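LPXTG family cell surface protein Fms2 (Enterococcus faecium DO, PDB 5FCE) probably serves as a cell-wall-anchored adhesin, with this fragment being its ligand-binding region, a flattened barrel assigned to an immunoglobulin-like family. Local coordinates at residues Asp11-Asp16 with Gln20-Pro25; Tyr71-Ser76 with Val90-Phe95. All blocks are in the same frame, centred on the assembly; numbering follows the deposited sequence.

Contact 1. Residues Asp11-Asp16 with Gln20-Pro25; sequences DRIVYD and QVITIP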
ATOM      1  N   ASP A  11      -6.896  -7.776  -6.937  1.00 21.42           N
ATOM      2  CA  ASP A  11      -8.366  -7.836  -6.826  1.00 20.91           C
ATOM      3  C   ASP A  11      -8.872  -8.023  -5.393  1.00 22.11           C
ATOM      4  O   ASP A  11     -10.074  -7.866  -5.120  1.00 22.93           O
ATOM      5  CB  ASP A  11      -9.035  -8.835  -7.803  1.00 24.14           C
ATOM      6  CG  ASP A  11      -8.353 -10.194  -7.853  1.00 26.94           C
ATOM      7  OD1 ASP A  11      -7.449 -10.485  -7.044  1.00 26.17           O
ATOM      8  OD2 ASP A  11      -8.750 -10.993  -8.734  1.00 32.96           O
ATOM      9  N   ARG A  12      -7.949  -8.341  -4.487  1.00 20.74           N
ATOM     10  CA  ARG A  12      -8.257  -8.425  -3.065  1.00 20.91           C
ATOM     11  C   ARG A  12      -8.086  -7.099  -2.332  1.00 18.27           C
ATOM     12  O   ARG A  12      -8.438  -6.996  -1.165  1.00 20.35           O
ATOM     13  CB  ARG A  12      -7.419  -9.510  -2.397  1.00 22.93           C
ATOM     14  CG  ARG A  12      -7.859 -10.923  -2.776  1.00 26.98           C
ATOM     15  CD  ARG A  12      -6.770 -11.919  -2.426  1.00 30.48           C
ATOM     16  NE  ARG A  12      -7.312 -13.189  -1.948  1.00 34.53           N
ATOM     17  CZ  ARG A  12      -6.567 -14.193  -1.488  1.00 34.75           C
ATOM     18  NH1 ARG A  12      -5.248 -14.068  -1.441  1.00 36.05           N
ATOM     19  NH2 ARG A  12      -7.136 -15.317  -1.069  1.00 35.79           N
ATOM     20  N   ILE A  13      -7.565  -6.085  -3.017  1.00 17.43           N
ATOM     21  CA  ILE A  13      -7.537  -4.729  -2.450  1.00 17.10           C
ATOM     22  C   ILE A  13      -8.977  -4.225  -2.384  1.00 18.03           C
ATOM     23  O   ILE A  13      -9.735  -4.385  -3.349  1.00 17.30           O
ATOM     24  CB  ILE A  13      -6.675  -3.770  -3.298  1.00 15.35           C
ATOM     25  CG1 ILE A  13      -5.189  -4.163  -3.189  1.00 15.83           C
ATOM     26  CG2 ILE A  13      -6.890  -2.300  -2.873  1.00 16.23           C
ATOM     27  CD1 ILE A  13      -4.265  -3.427  -4.161  1.00 15.65           C
ATOM     28  N   VAL A  14      -9.358  -3.628  -1.252  1.00 16.78           N
ATOM     29  CA  VAL A  14     -10.710  -3.094  -1.101  1.00 16.59           C
ATOM     30  C   VAL A  14     -10.709  -1.578  -0.922  1.00 17.53           C
ATOM     31  O   VAL A  14      -9.973  -1.056  -0.090  1.00 17.86           O
ATOM     32  CB  VAL A  14     -11.451  -3.748   0.085  1.00 18.54           C
ATOM     33  CG1 VAL A  14     -12.853  -3.126   0.256  1.00 17.16           C
ATOM     34  CG2 VAL A  14     -11.560  -5.258  -0.113  1.00 20.39           C
ATOM     35  N   TYR A  15     -11.503  -0.868  -1.722  1.00 17.86           N
ATOM     36  CA  TYR A  15     -11.763   0.546  -1.453  1.00 18.03           C
ATOM     37  C   TYR A  15     -13.141   0.613  -0.806  1.00 19.21           C
ATOM     38  O   TYR A  15     -14.134   0.278  -1.443  1.00 19.05           O
ATOM     39  CB  TYR A  15     -11.768   1.373  -2.746  1.00 16.88           C
ATOM     40  CG  TYR A  15     -11.940   2.868  -2.532  1.00 17.15           C
ATOM     41  CD1 TYR A  15     -13.205   3.436  -2.350  1.00 18.95           C
ATOM     42  CD2 TYR A  15     -10.834   3.717  -2.525  1.00 18.70           C
ATOM     43  CE1 TYR A  15     -13.350   4.806  -2.147  1.00 19.78           C
ATOM     44  CE2 TYR A  15     -10.975   5.087  -2.329  1.00 18.04           C
ATOM     45  CZ  TYR A  15     -12.236   5.623  -2.150  1.00 19.55           C
ATOM     46  OH  TYR A  15     -12.382   6.981  -1.952  1.00 21.94           O
ATOM     47  N   ASP A  16     -13.189   1.024   0.461  1.00 19.64           N
ATOM     48  CA  ASP A  16     -14.453   1.205   1.178  1.00 21.50           C
ATOM     49  C   ASP A  16     -14.895   2.673   1.050  1.00 21.18           C
ATOM     50  O   ASP A  16     -14.267   3.574   1.592  1.00 20.28           O
ATOM     51  CB  ASP A  16     -14.274   0.781   2.649  1.00 21.41           C
ATOM     52  CG  ASP A  16     -15.573   0.800   3.453  1.00 25.17           C
ATOM     53  OD1 ASP A  16     -16.338   1.783   3.359  1.00 25.41           O
ATOM     54  OD2 ASP A  16     -15.820  -0.175   4.205  1.00 28.64           O
ATOM     55  N   GLN A  20     -13.997   5.602   3.467  1.00 21.80           N
ATOM     56  CA  GLN A  20     -12.875   6.108   2.678  1.00 21.40           C
ATOM     57  C   GLN A  20     -11.590   5.480   3.191  1.00 20.96           C
ATOM     58  O   GLN A  20     -10.644   6.180   3.555  1.00 22.02           O
ATOM     59  CB  GLN A  20     -12.792   7.638   2.715  1.00 22.85           C
ATOM     60  CG  GLN A  20     -13.899   8.339   1.942  1.00 23.47           C
ATOM     61  CD  GLN A  20     -13.891   9.845   2.168  1.00 26.75           C
ATOM     62  OE1 GLN A  20     -14.468  10.344   3.137  1.00 29.91           O
ATOM     63  NE2 GLN A  20     -13.217  10.571   1.287  1.00 25.57           N
ATOM     64  N   VAL A  21     -11.580   4.149   3.245  1.00 20.17           N
ATOM     65  CA  VAL A  21     -10.405   3.402   3.673  1.00 19.86           C
ATOM     66  C   VAL A  21     -10.032   2.393   2.586  1.00 20.01           C
ATOM     67  O   VAL A  21     -10.904   1.730   2.024  1.00 19.19           O
ATOM     68  CB  VAL A  21     -10.660   2.685   5.022  1.00 19.59           C
ATOM     69  CG1 VAL A  21      -9.532   1.706   5.346  1.00 20.67           C
ATOM     70  CG2 VAL A  21     -10.819   3.713   6.137  1.00 21.27           C
ATOM     71  N   ILE A  22      -8.736   2.305   2.287  1.00 17.91           N
ATOM     72  CA  ILE A  22      -8.218   1.304   1.374  1.00 18.42           C
ATOM     73  C   ILE A  22      -7.497   0.226   2.163  1.00 17.82           C
ATOM     74  O   ILE A  22      -6.605   0.519   2.971  1.00 17.28           O
ATOM     75  CB  ILE A  22      -7.254   1.914   0.340  1.00 17.52           C
ATOM     76  CG1 ILE A  22      -7.987   2.979  -0.482  1.00 17.60           C
ATOM     77  CG2 ILE A  22      -6.675   0.823  -0.567  1.00 16.09           C
ATOM     78  CD1 ILE A  22      -7.093   3.834  -1.374  1.00 16.95           C
ATOM     79  N   THR A  23      -7.903  -1.020   1.942  1.00 16.79           N
ATOM     80  CA  THR A  23      -7.297  -2.164   2.604  1.00 17.69           C
ATOM     81  C   THR A  23      -6.456  -2.949   1.591  1.00 17.87           C
ATOM     82  O   THR A  23      -6.950  -3.348   0.525  1.00 16.84           O
ATOM     83  CB  THR A  23      -8.386  -3.052   3.243  1.00 20.23           C
ATOM     84  OG1 THR A  23      -9.050  -2.305   4.280  1.00 21.75           O
ATOM     85  CG2 THR A  23      -7.783  -4.290   3.837  1.00 21.36           C
ATOM     86  N   ILE A  24      -5.183  -3.159   1.922  1.00 16.45           N
ATOM     87  CA  ILE A  24      -4.241  -3.815   1.015  1.00 18.50           C
ATOM     88  C   ILE A  24      -3.572  -5.000   1.678  1.00 17.40           C
ATOM     89  O   ILE A  24      -2.816  -4.840   2.642  1.00 18.29           O
ATOM     90  CB  ILE A  24      -3.126  -2.856   0.561  1.00 17.90           C
ATOM     91  CG1 ILE A  24      -3.726  -1.609  -0.078  1.00 16.98           C
ATOM     92  CG2 ILE A  24      -2.211  -3.541  -0.432  1.00 18.50           C
ATOM     93  CD1 ILE A  24      -2.737  -0.473  -0.294  1.00 19.20           C
ATOM     94  N   PRO A  25      -3.827  -6.203   1.151  1.00 18.19           N
ATOM     95  CA  PRO A  25      -3.167  -7.395   1.681  1.00 19.19           C
ATOM     96  C   PRO A  25      -1.828  -7.582   0.995  1.00 19.64           C
ATOM     97  O   PRO A  25      -1.783  -7.822  -0.217  1.00 21.66           O
ATOM     98  CB  PRO A  25      -4.131  -8.532   1.312  1.00 21.76           C
ATOM     99  CG  PRO A  25      -4.981  -7.994   0.175  1.00 20.58           C
ATOM    100  CD  PRO A  25      -4.716  -6.512   0.018  1.00 18.76           C
TER
HETATM  101  O   HOH W   1      -8.101  -6.234   1.421  1.00 23.63           O
HETATM  102  O   HOH W   2     -11.685   9.602  -0.784  1.00 20.40           O
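The carbonyl oxygen of T23 takes several partners. V14 N donates to T23 O at 3.0 Å. I13 CA adds a C-H...O contact to T23 O at 3.3 Å, and a water held by R12 O bonds weakly to it. T23 N returns a bond to V14 O at 2.9 Å, so V14 and T23 form a hydrogen-bonded antiparallel pair. D16 and V21 form the next such pair. Here D16 N to V21 O is nearly straight (171°), while V21 N to D16 O is longer and more bent (146°). The two strands make a beta hairpin, and Q20 and V21 both face D16 in a G1 bulge at its turn. D16 OD1 also binds Q19 N within that turn. Between the two pairs, Y15 and I22 sit on the buried face. With CG anti to the backbone N (chi1 -176°), the Y15 ring brings CD2 to 3.6 Å from I22 CG1. A second water joins Y15 OH to Q20 NE2. At the other end, I13 CG1 lies 4.0 Å from P25 CD, the two side chains crossing at about a right angle.

Contact 2. Residues Tyr71-Ser76 with Val90-Phe95; sequences YTIMIS and VDLIVF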
ATOM      1  N   TYR A  71      -0.405  -9.783   5.122  1.00 20.00           N
ATOM      2  CA  TYR A  71      -0.436  -8.765   6.155  1.00 20.51           C
ATOM      3  C   TYR A  71      -1.320  -7.653   5.618  1.00 20.57           C
ATOM      4  O   TYR A  71      -1.211  -7.269   4.446  1.00 20.13           O
ATOM      5  CB  TYR A  71       0.977  -8.244   6.453  1.00 20.32           C
ATOM      6  CG  TYR A  71       0.969  -7.115   7.459  1.00 20.60           C
ATOM      7  CD1 TYR A  71       0.861  -5.787   7.046  1.00 20.74           C
ATOM      8  CD2 TYR A  71       1.034  -7.374   8.821  1.00 21.22           C
ATOM      9  CE1 TYR A  71       0.830  -4.756   7.962  1.00 19.57           C
ATOM     10  CE2 TYR A  71       1.000  -6.342   9.749  1.00 20.14           C
ATOM     11  CZ  TYR A  71       0.904  -5.038   9.313  1.00 21.19           C
ATOM     12  OH  TYR A  71       0.873  -4.004  10.225  1.00 21.55           O
ATOM     13  N   THR A  72      -2.207  -7.142   6.459  1.00 19.62           N
ATOM     14  CA  THR A  72      -3.184  -6.184   5.983  1.00 19.99           C
ATOM     15  C   THR A  72      -2.838  -4.753   6.372  1.00 20.03           C
ATOM     16  O   THR A  72      -2.762  -4.417   7.548  1.00 21.11           O
ATOM     17  CB  THR A  72      -4.580  -6.535   6.485  1.00 22.14           C
ATOM     18  OG1 THR A  72      -5.025  -7.727   5.821  1.00 26.10           O
ATOM     19  CG2 THR A  72      -5.526  -5.422   6.165  1.00 20.90           C
ATOM     20  N   ILE A  73      -2.621  -3.918   5.364  1.00 18.69           N
ATOM     21  CA  ILE A  73      -2.388  -2.498   5.567  1.00 18.57           C
ATOM     22  C   ILE A  73      -3.688  -1.745   5.312  1.00 19.24           C
ATOM     23  O   ILE A  73      -4.407  -2.024   4.340  1.00 19.69           O
ATOM     24  CB  ILE A  73      -1.284  -1.976   4.633  1.00 18.98           C
ATOM     25  CG1 ILE A  73       0.028  -2.713   4.920  1.00 19.87           C
ATOM     26  CG2 ILE A  73      -1.090  -0.474   4.813  1.00 19.06           C
ATOM     27  CD1 ILE A  73       1.122  -2.499   3.881  1.00 19.83           C
HETATM   28  N   MSE A  74      -4.000  -0.804   6.195  1.00 19.16           N
HETATM   29  CA  MSE A  74      -5.200   0.005   6.040  1.00 19.35           C
HETATM   30  C   MSE A  74      -4.790   1.450   5.882  1.00 19.28           C
HETATM   31  O   MSE A  74      -4.053   1.991   6.722  1.00 18.75           O
HETATM   32  CB  MSE A  74      -6.106  -0.156   7.254  1.00 21.06           C
HETATM   33  CG  MSE A  74      -6.487  -1.604   7.535  1.00 25.16           C
HETATM   34 SE   MSE A  74      -7.779  -1.659   9.005  1.00 51.85          SE
HETATM   35  CE  MSE A  74      -8.131   0.268   9.166  1.00 29.25           C
ATOM     36  N   ILE A  75      -5.266   2.071   4.806  1.00 17.34           N
ATOM     37  CA  ILE A  75      -4.896   3.444   4.467  1.00 19.32           C
ATOM     38  C   ILE A  75      -6.115   4.355   4.262  1.00 19.21           C
ATOM     39  O   ILE A  75      -7.049   4.013   3.530  1.00 18.75           O
ATOM     40  CB  ILE A  75      -3.989   3.456   3.215  1.00 20.22           C
ATOM     41  CG1 ILE A  75      -2.576   2.965   3.580  1.00 18.05           C
ATOM     42  CG2 ILE A  75      -3.891   4.842   2.636  1.00 18.83           C
ATOM     43  CD1 ILE A  75      -1.642   2.759   2.378  1.00 18.18           C
ATOM     44  N   SER A  76      -6.114   5.522   4.905  1.00 19.24           N
ATOM     45  CA  SER A  76      -7.201   6.478   4.690  1.00 19.30           C
ATOM     46  C   SER A  76      -7.091   7.062   3.278  1.00 18.05           C
ATOM     47  O   SER A  76      -6.032   7.545   2.897  1.00 18.84           O
ATOM     48  CB  SER A  76      -7.122   7.577   5.752  1.00 21.50           C
ATOM     49  OG  SER A  76      -8.145   8.531   5.596  1.00 25.29           O
ATOM     50  N   VAL A  90      -0.481   2.946 -10.047  1.00 16.07           N
ATOM     51  CA  VAL A  90      -0.533   3.135  -8.600  1.00 16.90           C
ATOM     52  C   VAL A  90       0.510   2.226  -7.974  1.00 16.06           C
ATOM     53  O   VAL A  90       0.528   1.027  -8.254  1.00 15.91           O
ATOM     54  CB  VAL A  90      -1.926   2.798  -8.031  1.00 16.28           C
ATOM     55  CG1 VAL A  90      -1.920   2.881  -6.505  1.00 15.36           C
ATOM     56  CG2 VAL A  90      -2.982   3.723  -8.613  1.00 16.55           C
ATOM     57  N   ASP A  91       1.387   2.794  -7.149  1.00 16.16           N
ATOM     58  CA  ASP A  91       2.399   2.006  -6.454  1.00 16.71           C
ATOM     59  C   ASP A  91       2.207   2.095  -4.947  1.00 16.21           C
ATOM     60  O   ASP A  91       1.648   3.081  -4.442  1.00 16.73           O
ATOM     61  CB  ASP A  91       3.817   2.501  -6.777  1.00 17.51           C
ATOM     62  CG  ASP A  91       4.190   2.340  -8.240  1.00 19.01           C
ATOM     63  OD1 ASP A  91       3.642   1.455  -8.920  1.00 18.34           O
ATOM     64  OD2 ASP A  91       5.051   3.114  -8.716  1.00 20.44           O
ATOM     65  N   LEU A  92       2.677   1.068  -4.239  1.00 16.59           N
ATOM     66  CA  LEU A  92       2.762   1.103  -2.778  1.00 16.54           C
ATOM     67  C   LEU A  92       4.227   1.105  -2.371  1.00 16.76           C
ATOM     68  O   LEU A  92       4.987   0.215  -2.750  1.00 17.45           O
ATOM     69  CB  LEU A  92       2.056  -0.110  -2.160  1.00 16.37           C
ATOM     70  CG  LEU A  92       2.104  -0.200  -0.632  1.00 16.68           C
ATOM     71  CD1 LEU A  92       1.189   0.861   0.021  1.00 16.29           C
ATOM     72  CD2 LEU A  92       1.757  -1.625  -0.154  1.00 17.29           C
ATOM     73  N   ILE A  93       4.623   2.118  -1.614  1.00 15.68           N
ATOM     74  CA  ILE A  93       5.992   2.207  -1.132  1.00 16.94           C
ATOM     75  C   ILE A  93       5.975   1.888   0.361  1.00 15.61           C
ATOM     76  O   ILE A  93       5.211   2.487   1.124  1.00 15.24           O
ATOM     77  CB  ILE A  93       6.559   3.618  -1.385  1.00 18.09           C
ATOM     78  CG1 ILE A  93       6.516   3.947  -2.883  1.00 19.08           C
ATOM     79  CG2 ILE A  93       8.012   3.742  -0.885  1.00 18.15           C
ATOM     80  CD1 ILE A  93       7.047   5.353  -3.209  1.00 22.41           C
ATOM     81  N   VAL A  94       6.783   0.918   0.771  1.00 15.83           N
ATOM     82  CA  VAL A  94       6.849   0.548   2.181  1.00 15.87           C
ATOM     83  C   VAL A  94       8.213   0.885   2.733  1.00 15.61           C
ATOM     84  O   VAL A  94       9.229   0.317   2.303  1.00 14.60           O
ATOM     85  CB  VAL A  94       6.579  -0.939   2.413  1.00 16.04           C
ATOM     86  CG1 VAL A  94       6.573  -1.238   3.910  1.00 15.61           C
ATOM     87  CG2 VAL A  94       5.240  -1.317   1.814  1.00 16.54           C
ATOM     88  N   PHE A  95       8.221   1.829   3.666  1.00 16.15           N
ATOM     89  CA  PHE A  95       9.435   2.188   4.392  1.00 17.35           C
ATOM     90  C   PHE A  95       9.463   1.389   5.681  1.00 17.01           C
ATOM     91  O   PHE A  95       8.438   1.272   6.359  1.00 17.55           O
ATOM     92  CB  PHE A  95       9.414   3.681   4.732  1.00 18.48           C
ATOM     93  CG  PHE A  95       9.373   4.582   3.532  1.00 17.94           C
ATOM     94  CD1 PHE A  95       8.160   5.071   3.059  1.00 18.27           C
ATOM     95  CD2 PHE A  95      10.544   4.957   2.889  1.00 19.46           C
ATOM     96  CE1 PHE A  95       8.118   5.912   1.962  1.00 20.50           C
ATOM     97  CE2 PHE A  95      10.509   5.794   1.786  1.00 22.12           C
ATOM     98  CZ  PHE A  95       9.292   6.275   1.323  1.00 21.89           C
TER
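L92 meets I73 and I75, and these three residues have the most surface buried here. The contact is made by methyl groups alone, between side chains that point across the interior of the barrel. L92 divides its two branches between the isoleucines. Its CD2 meets I73 CD1 at 4.2 Å, and the two side chains reach toward each other tip to tip. Its CD1 meets I75 CD1 at 4.1 Å, with those side chains set at a slant. L92 thus spans I73 and I75, which lie on the same side of strand 71-76.

Torsions explain the reach. In L92, CG stands anti to the backbone N (chi1 179°), which carries CD1 and CD2 toward strand 71-76. In both isoleucines CG1 is anti to the carbonyl carbon, and chi2 is extended, 168° in I73, which carries CD1 out toward the other strand. The backbones stay well apart: the nearest CA atoms, those of I73 and V94, are 10.3 Å from each other. Such spacing fits packing between facing sheets rather than pairing within one.

All three residues are buried. The contact thus belongs to the hydrophobic interior of the flattened barrel. Strand 71-76 pairs with strand 21-28 in the mixed sheet, whereas strand 91-96 lies between strands 36-42 and 99-103 in the four-stranded antiparallel sheet. Around the contact, V26 of strand 21-28 touches both I73 and L92, V58 of strand 54-60 packs on I73 and I75, and L106 from a loop touches L92.

In the fold
Contacts 1 and 2 are linked through neighbouring strands of the mixed sheet. Strand 21-28, the second strand of the hairpin in contact 1, pairs antiparallel with strand 71-76 of contact 2. I22 N lies 2.7 Å from I75 O and I24 N 2.8 Å from I73 O, both probable hydrogen bonds. T23 CG2 and T72 CG2 also pack together, 3.4 Å apart. The contact centres are about 10 Å apart. The centre of contact 2 is about 2 Å from the centre of the chain, that of contact 1 about 9 Å. Contact 1 joins two strands of the mixed sheet, while contact 2 packs that sheet against the four-stranded one. Along the chain, the hairpin closes before contact 2 opens.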